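PDB 3TTY: beta-galactosidase from Bacillus circulans subsp. alkalophilus, which hydrolyses terminal beta-linked galactose residues from galactosides and holds galactose in the pocket of its TIM-barrel domain. Local coordinates for residues A[231-236]-A[249-254]; A[435-440]-A[593-598]; A[460-465]-A[493-498]. All coordinates share one frame; numbering follows the deposited sequence.

Interaction 1: residues A[231-236]-A[249-254]; sequences ECFKME and VTTNLM
Phe-233 lays its ring against Val-249, Thr-250 and Thr-251, the one side chain by which this turn of helix 215-243 packs on barrel strand 249-253. The pairing is a piece of the TIM barrel: the helix that precedes the fifth strand rests on the outside of that strand. The tight part is wholly buried and mostly apolar. CD1 of Phe-233 lies 3.7 Å from CG2 of Thr-251, and the ring crosses that threonine at a slant. Further along the same edge, CE1 of Phe-233 is 4.1 Å from CG1 of Val-249, where the two side chains run past one another in opposite senses. With CG anti to the backbone N (chi1 169°), the ring is carried out from the helix to both residues, and Trp-265 of helix 262-266 packs on Phe-233 and Thr-251 as well. An alanine in place of Phe-233 would probably leave a gap between helix and strand, with the methyl groups of Val-249 and Thr-251 deprived of their apolar partner. Away from the strand the helix is looser: the partly exposed Lys-234 and Glu-231 form a salt bridge with only a weak hydrogen bond, NZ of Lys-234 to OE2 of Glu-231 at 3.2 Å, that takes no part in the packing. Thr-251 gives its hydroxyl to the carbonyl of Val-147 and presents CB and its methyl to the ring, while the next residue, Asn-252, belongs to the galactose pocket. Between the two apolar touches, the carbonyl O of Thr-250 lies at the ring edge, in its plane, 3.8 Å from CE1 of Phe-233.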
loop_
_atom_site.group_PDB
_atom_site.type_symbol
_atom_site.label_atom_id
_atom_site.label_comp_id
_atom_site.label_asym_id
_atom_site.label_seq_id
_atom_site.Cartn_x
_atom_site.Cartn_y
_atom_site.Cartn_z
ATOM N N GLU A 231 -30.879 -9.647 -11.193
ATOM C CA GLU A 231 -31.889 -10.680 -10.998
ATOM C C GLU A 231 -32.527 -10.543 -9.614
ATOM O O GLU A 231 -33.746 -10.674 -9.458
ATOM C CB GLU A 231 -31.278 -12.069 -11.155
ATOM C CG GLU A 231 -31.091 -12.520 -12.603
ATOM C CD GLU A 231 -32.414 -12.547 -13.365
ATOM O OE1 GLU A 231 -33.365 -13.190 -12.872
ATOM O OE2 GLU A 231 -32.509 -11.906 -14.442
ATOM N N CYS A 232 -31.706 -10.291 -8.602
ATOM C CA CYS A 232 -32.257 -10.083 -7.262
ATOM C C CYS A 232 -33.240 -8.912 -7.261
ATOM O O CYS A 232 -34.362 -9.045 -6.777
ATOM C CB CYS A 232 -31.150 -9.884 -6.224
ATOM S SG CYS A 232 -30.128 -11.364 -5.969
ATOM N N PHE A 233 -32.842 -7.778 -7.826
ATOM C CA PHE A 233 -33.754 -6.636 -7.913
ATOM C C PHE A 233 -35.085 -7.000 -8.566
ATOM O O PHE A 233 -36.161 -6.742 -8.003
ATOM C CB PHE A 233 -33.133 -5.473 -8.680
ATOM C CG PHE A 233 -34.124 -4.384 -9.009
ATOM C CD1 PHE A 233 -34.559 -3.509 -8.024
ATOM C CD2 PHE A 233 -34.636 -4.253 -10.292
ATOM C CE1 PHE A 233 -35.482 -2.518 -8.308
ATOM C CE2 PHE A 233 -35.556 -3.260 -10.597
ATOM C CZ PHE A 233 -35.984 -2.389 -9.610
ATOM N N LYS A 234 -34.994 -7.593 -9.756
ATOM C CA LYS A 234 -36.161 -7.979 -10.540
ATOM C C LYS A 234 -37.045 -8.950 -9.787
ATOM O O LYS A 234 -38.271 -8.859 -9.841
ATOM C CB LYS A 234 -35.749 -8.601 -11.877
ATOM C CG LYS A 234 -34.807 -7.729 -12.707
ATOM C CD LYS A 234 -34.787 -8.121 -14.196
ATOM C CE LYS A 234 -34.755 -9.630 -14.397
ATOM N NZ LYS A 234 -34.627 -10.009 -15.830
ATOM N N MET A 235 -36.415 -9.886 -9.090
ATOM C CA MET A 235 -37.151 -10.846 -8.294
ATOM C C MET A 235 -38.045 -10.143 -7.264
ATOM O O MET A 235 -39.196 -10.536 -7.082
ATOM C CB MET A 235 -36.194 -11.821 -7.606
ATOM C CG MET A 235 -36.875 -12.756 -6.620
ATOM S SD MET A 235 -35.699 -13.550 -5.489
ATOM C CE MET A 235 -35.334 -12.203 -4.352
ATOM N N GLU A 236 -37.523 -9.118 -6.593
ATOM C CA GLU A 236 -38.314 -8.404 -5.580
ATOM C C GLU A 236 -39.345 -7.496 -6.245
ATOM O O GLU A 236 -40.512 -7.447 -5.844
ATOM C CB GLU A 236 -37.419 -7.597 -4.622
ATOM C CG GLU A 236 -36.632 -8.448 -3.625
ATOM C CD GLU A 236 -35.990 -7.606 -2.510
ATOM O OE1 GLU A 236 -36.646 -6.676 -1.989
ATOM O OE2 GLU A 236 -34.828 -7.876 -2.150
ATOM N N VAL A 249 -41.512 1.243 -8.640
ATOM C CA VAL A 249 -40.461 0.537 -7.927
ATOM C C VAL A 249 -39.110 1.040 -8.385
ATOM O O VAL A 249 -38.867 1.188 -9.591
ATOM C CB VAL A 249 -40.502 -0.967 -8.224
ATOM C CG1 VAL A 249 -39.441 -1.694 -7.396
ATOM C CG2 VAL A 249 -41.899 -1.530 -7.968
ATOM N N THR A 250 -38.231 1.311 -7.426
ATOM C CA THR A 250 -36.869 1.705 -7.745
ATOM C C THR A 250 -35.890 1.024 -6.803
ATOM O O THR A 250 -36.286 0.329 -5.855
ATOM C CB THR A 250 -36.684 3.233 -7.652
ATOM O OG1 THR A 250 -35.415 3.601 -8.190
ATOM C CG2 THR A 250 -36.766 3.711 -6.200
ATOM N N THR A 251 -34.608 1.215 -7.079
ATOM C CA THR A 251 -33.565 0.920 -6.111
ATOM C C THR A 251 -32.538 2.038 -6.251
ATOM O O THR A 251 -32.524 2.724 -7.269
ATOM C CB THR A 251 -32.951 -0.503 -6.294
ATOM O OG1 THR A 251 -32.018 -0.749 -5.240
ATOM C CG2 THR A 251 -32.245 -0.638 -7.666
ATOM N N ASN A 252 -31.722 2.278 -5.232
ATOM C CA ASN A 252 -30.873 3.472 -5.265
ATOM C C ASN A 252 -29.461 3.222 -5.807
ATOM O O ASN A 252 -28.707 2.403 -5.264
ATOM C CB ASN A 252 -30.859 4.216 -3.914
ATOM C CG ASN A 252 -30.535 3.310 -2.733
ATOM O OD1 ASN A 252 -30.631 2.091 -2.826
ATOM N ND2 ASN A 252 -30.172 3.912 -1.607
ATOM N N LEU A 253 -29.122 3.936 -6.880
ATOM C CA LEU A 253 -27.873 3.711 -7.612
ATOM C C LEU A 253 -26.799 4.719 -7.215
ATOM O O LEU A 253 -27.075 5.697 -6.506
ATOM C CB LEU A 253 -28.106 3.784 -9.129
ATOM C CG LEU A 253 -29.365 3.096 -9.660
ATOM C CD1 LEU A 253 -29.405 3.166 -11.175
ATOM C CD2 LEU A 253 -29.458 1.662 -9.186
ATOM N N MET A 254 -25.582 4.500 -7.703
ATOM C CA MET A 254 -24.434 5.246 -7.192
ATOM C C MET A 254 -23.669 5.995 -8.277
ATOM O O MET A 254 -22.452 6.123 -8.211
ATOM C CB MET A 254 -23.514 4.326 -6.386
ATOM C CG MET A 254 -24.198 3.781 -5.131
ATOM S SD MET A 254 -23.272 2.525 -4.229
ATOM C CE MET A 254 -23.543 1.104 -5.281
#

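Interaction 2: residues A[435-440]-A[593-598]; sequences YKQNIQ and FLQGLI
Gln-437 reaches across to helix 591-604, where it points the N-H edge of its terminal amide at the carbonyl of Gln-595 and lies beside the CG2 methyl of Ile-598. Its chain is extended beyond CG (chi2 177°), which carries the amide far enough to meet the helix. There NE2 of Gln-437 donates to the carbonyl O of Gln-595 at 2.9 Å, with an N-H...O angle of 153°. The acceptor lies almost in the plane of the glutamine amide, so the bond follows the natural direction of the N-H. At the acceptor the approach is more lateral: the C=O...N angle is 112°, and the donor is tilted moderately out of the carbonyl plane. The same nitrogen passes over the start of the Gln-595 side chain, with NE2 of Gln-437 3.6 Å from CG of Gln-595. On the other branch of the amide, OE1 of Gln-437 is 3.9 Å from CG2 of Ile-598, whose side chain it crosses obliquely. Gln-437 itself belongs to a Schellman motif that closes helix 423-435: the chain makes a type I turn from Tyr-435 to Asn-438, and Asn-438, with positive phi, is the C-prime residue, which sets the end of this helix of the trimerisation domain against the side of helix 591-604. Ile-598 also packs on Ala-433 and Leu-434 of the capped helix, giving the polar bond a hydrophobic flank, while the Gln-595 side chain lies at the exposed margin. Beyond the turn, Ile-439 touches Cys-602 one helical turn further along helix 591-604.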
loop_
_atom_site.group_PDB
_atom_site.type_symbol
_atom_site.label_atom_id
_atom_site.label_comp_id
_atom_site.label_asym_id
_atom_site.label_seq_id
_atom_site.Cartn_x
_atom_site.Cartn_y
_atom_site.Cartn_z
ATOM N N TYR A 435 -19.726 21.964 -20.354
ATOM C CA TYR A 435 -20.215 22.574 -19.125
ATOM C C TYR A 435 -19.797 24.040 -19.051
ATOM O O TYR A 435 -20.623 24.906 -18.792
ATOM C CB TYR A 435 -19.682 21.775 -17.930
ATOM C CG TYR A 435 -19.899 22.337 -16.543
ATOM C CD1 TYR A 435 -20.973 21.922 -15.764
ATOM C CD2 TYR A 435 -18.986 23.221 -15.979
ATOM C CE1 TYR A 435 -21.164 22.408 -14.473
ATOM C CE2 TYR A 435 -19.165 23.723 -14.690
ATOM C CZ TYR A 435 -20.258 23.305 -13.943
ATOM O OH TYR A 435 -20.443 23.780 -12.666
ATOM N N LYS A 436 -18.522 24.312 -19.304
ATOM C CA LYS A 436 -17.987 25.664 -19.174
ATOM C C LYS A 436 -18.588 26.669 -20.147
ATOM O O LYS A 436 -18.418 27.876 -19.980
ATOM C CB LYS A 436 -16.473 25.654 -19.337
ATOM C CG LYS A 436 -15.733 25.072 -18.158
ATOM C CD LYS A 436 -14.253 24.919 -18.491
ATOM C CE LYS A 436 -13.483 24.361 -17.302
ATOM N NZ LYS A 436 -12.097 23.935 -17.679
ATOM N N GLN A 437 -19.284 26.174 -21.163
ATOM C CA GLN A 437 -19.853 27.047 -22.172
ATOM C C GLN A 437 -21.370 27.010 -22.111
ATOM O O GLN A 437 -22.042 27.605 -22.948
ATOM C CB GLN A 437 -19.339 26.683 -23.575
ATOM C CG GLN A 437 -17.815 26.746 -23.674
ATOM C CD GLN A 437 -17.281 26.323 -25.037
ATOM O OE1 GLN A 437 -17.987 26.397 -26.042
ATOM N NE2 GLN A 437 -16.027 25.883 -25.074
ATOM N N ASN A 438 -21.900 26.326 -21.101
ATOM C CA ASN A 438 -23.342 26.220 -20.929
ATOM C C ASN A 438 -24.009 25.620 -22.174
ATOM O O ASN A 438 -25.121 26.000 -22.551
ATOM C CB ASN A 438 -23.957 27.585 -20.576
ATOM C CG ASN A 438 -23.336 28.210 -19.325
ATOM O OD1 ASN A 438 -23.028 27.517 -18.351
ATOM N ND2 ASN A 438 -23.142 29.521 -19.354
ATOM N N ILE A 439 -23.315 24.688 -22.816
ATOM C CA ILE A 439 -23.901 23.965 -23.937
ATOM C C ILE A 439 -24.689 22.824 -23.341
ATOM O O ILE A 439 -24.128 21.976 -22.651
ATOM C CB ILE A 439 -22.832 23.376 -24.892
ATOM C CG1 ILE A 439 -21.838 24.449 -25.363
ATOM C CG2 ILE A 439 -23.500 22.698 -26.081
ATOM C CD1 ILE A 439 -22.366 25.320 -26.478
ATOM N N GLN A 440 -25.991 22.809 -23.588
ATOM C CA GLN A 440 -26.852 21.771 -23.048
ATOM C C GLN A 440 -26.431 20.419 -23.614
ATOM O O GLN A 440 -26.323 20.253 -24.829
ATOM C CB GLN A 440 -28.303 22.065 -23.398
ATOM C CG GLN A 440 -29.289 21.050 -22.848
ATOM C CD GLN A 440 -29.430 21.122 -21.331
ATOM O OE1 GLN A 440 -28.982 22.086 -20.687
ATOM N NE2 GLN A 440 -30.049 20.091 -20.750
ATOM N N PHE A 593 -7.609 23.742 -25.586
ATOM C CA PHE A 593 -7.895 23.101 -26.866
ATOM C C PHE A 593 -9.343 22.634 -26.929
ATOM O O PHE A 593 -10.064 22.957 -27.874
ATOM C CB PHE A 593 -6.966 21.917 -27.144
ATOM C CG PHE A 593 -7.294 21.193 -28.425
ATOM C CD1 PHE A 593 -6.743 21.606 -29.631
ATOM C CD2 PHE A 593 -8.179 20.124 -28.426
ATOM C CE1 PHE A 593 -7.044 20.949 -30.805
ATOM C CE2 PHE A 593 -8.487 19.467 -29.597
ATOM C CZ PHE A 593 -7.915 19.884 -30.792
ATOM N N LEU A 594 -9.768 21.878 -25.919
ATOM C CA LEU A 594 -11.139 21.378 -25.878
ATOM C C LEU A 594 -12.176 22.497 -25.853
ATOM O O LEU A 594 -13.265 22.349 -26.406
ATOM C CB LEU A 594 -11.345 20.395 -24.723
ATOM C CG LEU A 594 -10.627 19.046 -24.894
ATOM C CD1 LEU A 594 -10.815 18.181 -23.655
ATOM C CD2 LEU A 594 -11.099 18.308 -26.150
ATOM N N GLN A 595 -11.838 23.618 -25.221
ATOM C CA GLN A 595 -12.701 24.788 -25.295
ATOM C C GLN A 595 -12.934 25.180 -26.753
ATOM O O GLN A 595 -14.075 25.301 -27.195
ATOM C CB GLN A 595 -12.098 25.973 -24.536
ATOM C CG GLN A 595 -12.723 27.304 -24.933
ATOM C CD GLN A 595 -12.277 28.472 -24.064
ATOM O OE1 GLN A 595 -13.086 29.331 -23.712
ATOM N NE2 GLN A 595 -10.986 28.518 -23.727
ATOM N N GLY A 596 -11.841 25.372 -27.490
ATOM C CA GLY A 596 -11.901 25.754 -28.891
ATOM C C GLY A 596 -12.614 24.743 -29.770
ATOM O O GLY A 596 -13.492 25.106 -30.561
ATOM N N LEU A 597 -12.242 23.474 -29.619
ATOM C CA LEU A 597 -12.839 22.384 -30.384
ATOM C C LEU A 597 -14.354 22.350 -30.226
ATOM O O LEU A 597 -15.103 22.359 -31.207
ATOM C CB LEU A 597 -12.235 21.041 -29.958
ATOM C CG LEU A 597 -12.720 19.834 -30.772
ATOM C CD1 LEU A 597 -12.376 20.039 -32.238
ATOM C CD2 LEU A 597 -12.142 18.514 -30.258
ATOM N N ILE A 598 -14.795 22.322 -28.976
ATOM C CA ILE A 598 -16.213 22.319 -28.647
ATOM C C ILE A 598 -16.948 23.513 -29.232
ATOM O O ILE A 598 -18.033 23.380 -29.798
ATOM C CB ILE A 598 -16.386 22.342 -27.132
ATOM C CG1 ILE A 598 -15.873 21.026 -26.551
ATOM C CG2 ILE A 598 -17.832 22.573 -26.764
ATOM C CD1 ILE A 598 -16.546 19.802 -27.127
#

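Interaction 3: residues A[460-465]-A[493-498]; sequences VMYMVK and ENDLVT
A buried phenol-carboxylate bond joins Tyr-462 and Asp-495 where two loops meet at a subunit boundary, and residues of the second subunit reach both groups. OH of Tyr-462 gives its proton to OD1 of Asp-495 at 2.7 Å, meeting the syn lone pair, on the side of the other carboxylate oxygen. The carboxylate is turned 54° from the ring plane, and OD1 of Asp-495 sits at the ring edge, 3.4 Å from CE2 of Tyr-462. In both residues the side chain leaves anti to its own backbone N, chi1 being 169° in Tyr-462 and -163° in Asp-495, which brings the two ends together although neither CB points at the facing loop. Asp-495 has a left-handed backbone conformation, with positive phi. Beside this polar pair lies a plainer one: SD of Met-463 packs 4.0 Å from CA of Glu-493, and its CE reaches the carbonyl O of the same glutamate at a similar distance. Leu-219 of helix 215-243 in the barrel domain packs on Met-463 too, and Arg-223 of that helix bonds to the Glu-493 carbonyl. The loops follow strands 455-458 and 481-485, adjacent and parallel in the mixed sheet of the trimerisation domain, and Phe-487 stacks on the Tyr-462 ring. OD2 of Asp-495 forms a salt bridge with Lys-356 of the second subunit, while the hydroxyl of Tyr-462 is also hydrogen-bonded to that of Tyr-357 there. With phenol and lysine both turned to the carboxylate, Asp-495 is probably held as the anion, so that one buried charge serves the loop pairing and the trimer interface together.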
loop_
_atom_site.group_PDB
_atom_site.type_symbol
_atom_site.label_atom_id
_atom_site.label_comp_id
_atom_site.label_asym_id
_atom_site.label_seq_id
_atom_site.Cartn_x
_atom_site.Cartn_y
_atom_site.Cartn_z
ATOM N N VAL A 460 -12.652 7.806 -26.090
ATOM C CA VAL A 460 -12.066 6.483 -25.893
ATOM C C VAL A 460 -13.093 5.363 -26.013
ATOM O O VAL A 460 -13.304 4.602 -25.067
ATOM C CB VAL A 460 -11.369 6.386 -24.528
ATOM C CG1 VAL A 460 -10.381 5.248 -24.520
ATOM C CG2 VAL A 460 -10.658 7.690 -24.205
ATOM N N MET A 461 -13.741 5.280 -27.177
ATOM C CA MET A 461 -14.670 4.200 -27.470
ATOM C C MET A 461 -13.828 3.009 -27.902
ATOM O O MET A 461 -13.831 2.595 -29.070
ATOM C CB MET A 461 -15.671 4.615 -28.556
ATOM C CG MET A 461 -16.912 3.714 -28.665
ATOM S SD MET A 461 -17.726 3.399 -27.076
ATOM C CE MET A 461 -18.206 5.071 -26.612
ATOM N N TYR A 462 -13.080 2.500 -26.930
ATOM C CA TYR A 462 -12.212 1.347 -27.064
ATOM C C TYR A 462 -12.978 0.115 -27.532
ATOM O O TYR A 462 -12.595 -0.524 -28.514
ATOM C CB TYR A 462 -11.545 1.098 -25.711
ATOM C CG TYR A 462 -10.794 -0.205 -25.555
ATOM C CD1 TYR A 462 -9.526 -0.384 -26.117
ATOM C CD2 TYR A 462 -11.327 -1.242 -24.796
ATOM C CE1 TYR A 462 -8.832 -1.580 -25.944
ATOM C CE2 TYR A 462 -10.644 -2.424 -24.616
ATOM C CZ TYR A 462 -9.402 -2.595 -25.190
ATOM O OH TYR A 462 -8.734 -3.789 -24.989
ATOM N N MET A 463 -14.075 -0.202 -26.848
ATOM C CA MET A 463 -14.938 -1.296 -27.283
ATOM C C MET A 463 -16.063 -0.825 -28.213
ATOM O O MET A 463 -16.849 0.063 -27.870
ATOM C CB MET A 463 -15.534 -2.050 -26.091
ATOM C CG MET A 463 -16.650 -3.052 -26.488
ATOM S SD MET A 463 -17.394 -3.829 -25.031
ATOM C CE MET A 463 -15.919 -4.539 -24.317
ATOM N N VAL A 464 -16.130 -1.441 -29.389
ATOM C CA VAL A 464 -17.203 -1.192 -30.337
ATOM C C VAL A 464 -18.118 -2.413 -30.426
ATOM O O VAL A 464 -17.686 -3.487 -30.834
ATOM C CB VAL A 464 -16.644 -0.837 -31.715
ATOM C CG1 VAL A 464 -17.755 -0.815 -32.752
ATOM C CG2 VAL A 464 -15.944 0.516 -31.645
ATOM N N LYS A 465 -19.376 -2.238 -30.018
ATOM C CA LYS A 465 -20.346 -3.326 -29.942
ATOM C C LYS A 465 -21.099 -3.459 -31.264
ATOM O O LYS A 465 -21.111 -2.526 -32.061
ATOM C CB LYS A 465 -21.337 -3.076 -28.802
ATOM C CG LYS A 465 -20.713 -2.948 -27.415
ATOM C CD LYS A 465 -21.796 -2.651 -26.391
ATOM C CE LYS A 465 -21.226 -2.374 -25.006
ATOM N NZ LYS A 465 -22.330 -2.250 -24.006
ATOM N N GLU A 493 -17.027 -6.877 -28.472
ATOM C CA GLU A 493 -17.709 -7.141 -27.209
ATOM C C GLU A 493 -16.996 -8.153 -26.322
ATOM O O GLU A 493 -17.288 -8.246 -25.140
ATOM C CB GLU A 493 -19.109 -7.656 -27.516
ATOM C CG GLU A 493 -19.158 -8.326 -28.883
ATOM C CD GLU A 493 -20.342 -9.231 -29.026
ATOM O OE1 GLU A 493 -21.195 -9.207 -28.108
ATOM O OE2 GLU A 493 -20.421 -9.959 -30.050
ATOM N N ASN A 494 -16.075 -8.926 -26.886
ATOM C CA ASN A 494 -15.328 -9.880 -26.076
ATOM C C ASN A 494 -13.903 -9.437 -25.811
ATOM O O ASN A 494 -13.090 -10.214 -25.350
ATOM C CB ASN A 494 -15.345 -11.273 -26.699
ATOM C CG ASN A 494 -16.739 -11.854 -26.772
ATOM O OD1 ASN A 494 -17.227 -12.176 -27.844
ATOM N ND2 ASN A 494 -17.392 -11.978 -25.622
ATOM N N ASP A 495 -13.615 -8.171 -26.080
ATOM C CA ASP A 495 -12.279 -7.636 -25.881
ATOM C C ASP A 495 -11.288 -8.307 -26.821
ATOM O O ASP A 495 -10.110 -8.482 -26.469
ATOM C CB ASP A 495 -11.803 -7.806 -24.430
ATOM C CG ASP A 495 -10.616 -6.916 -24.115
ATOM O OD1 ASP A 495 -10.593 -5.783 -24.649
ATOM O OD2 ASP A 495 -9.695 -7.349 -23.379
ATOM N N LEU A 496 -11.776 -8.706 -27.996
ATOM C CA LEU A 496 -10.908 -9.247 -29.039
ATOM C C LEU A 496 -10.610 -8.137 -30.043
ATOM O O LEU A 496 -11.515 -7.412 -30.473
ATOM C CB LEU A 496 -11.564 -10.423 -29.762
ATOM C CG LEU A 496 -11.897 -11.723 -29.023
ATOM C CD1 LEU A 496 -12.818 -12.614 -29.887
ATOM C CD2 LEU A 496 -10.637 -12.480 -28.561
ATOM N N VAL A 497 -9.345 -7.998 -30.412
ATOM C CA VAL A 497 -8.939 -6.910 -31.290
ATOM C C VAL A 497 -9.572 -7.049 -32.667
ATOM O O VAL A 497 -9.593 -8.140 -33.263
ATOM C CB VAL A 497 -7.409 -6.830 -31.424
ATOM C CG1 VAL A 497 -7.026 -5.798 -32.455
ATOM C CG2 VAL A 497 -6.783 -6.502 -30.089
ATOM N N THR A 498 -10.122 -5.944 -33.162
ATOM C CA THR A 498 -10.590 -5.902 -34.543
ATOM C C THR A 498 -9.389 -5.672 -35.449
ATOM O O THR A 498 -8.780 -4.593 -35.451
ATOM C CB THR A 498 -11.636 -4.806 -34.748
ATOM O OG1 THR A 498 -12.836 -5.177 -34.056
ATOM C CG2 THR A 498 -11.929 -4.626 -36.235
#

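How the interactions relate
The three contacts fall in two parts of the chain. Interaction 1 comes first and lies in the TIM barrel, next to the galactose pocket; interactions 2 and 3 both belong to the trimerisation domain, with both segments of interaction 3 falling between those of interaction 2. Centres of interactions 1 and 2 are about 36 Å apart, on opposite sides of the chain's centre, and those of 2 and 3 about 28 Å. No two contacts touch. Helix 215-243 nevertheless links interactions 1 and 3, supplying a segment to one and packing partners to the other. The contacts thus sample the galactose-binding barrel, the interior of the trimerisation domain, and a junction where that domain meets both the barrel and a second subunit.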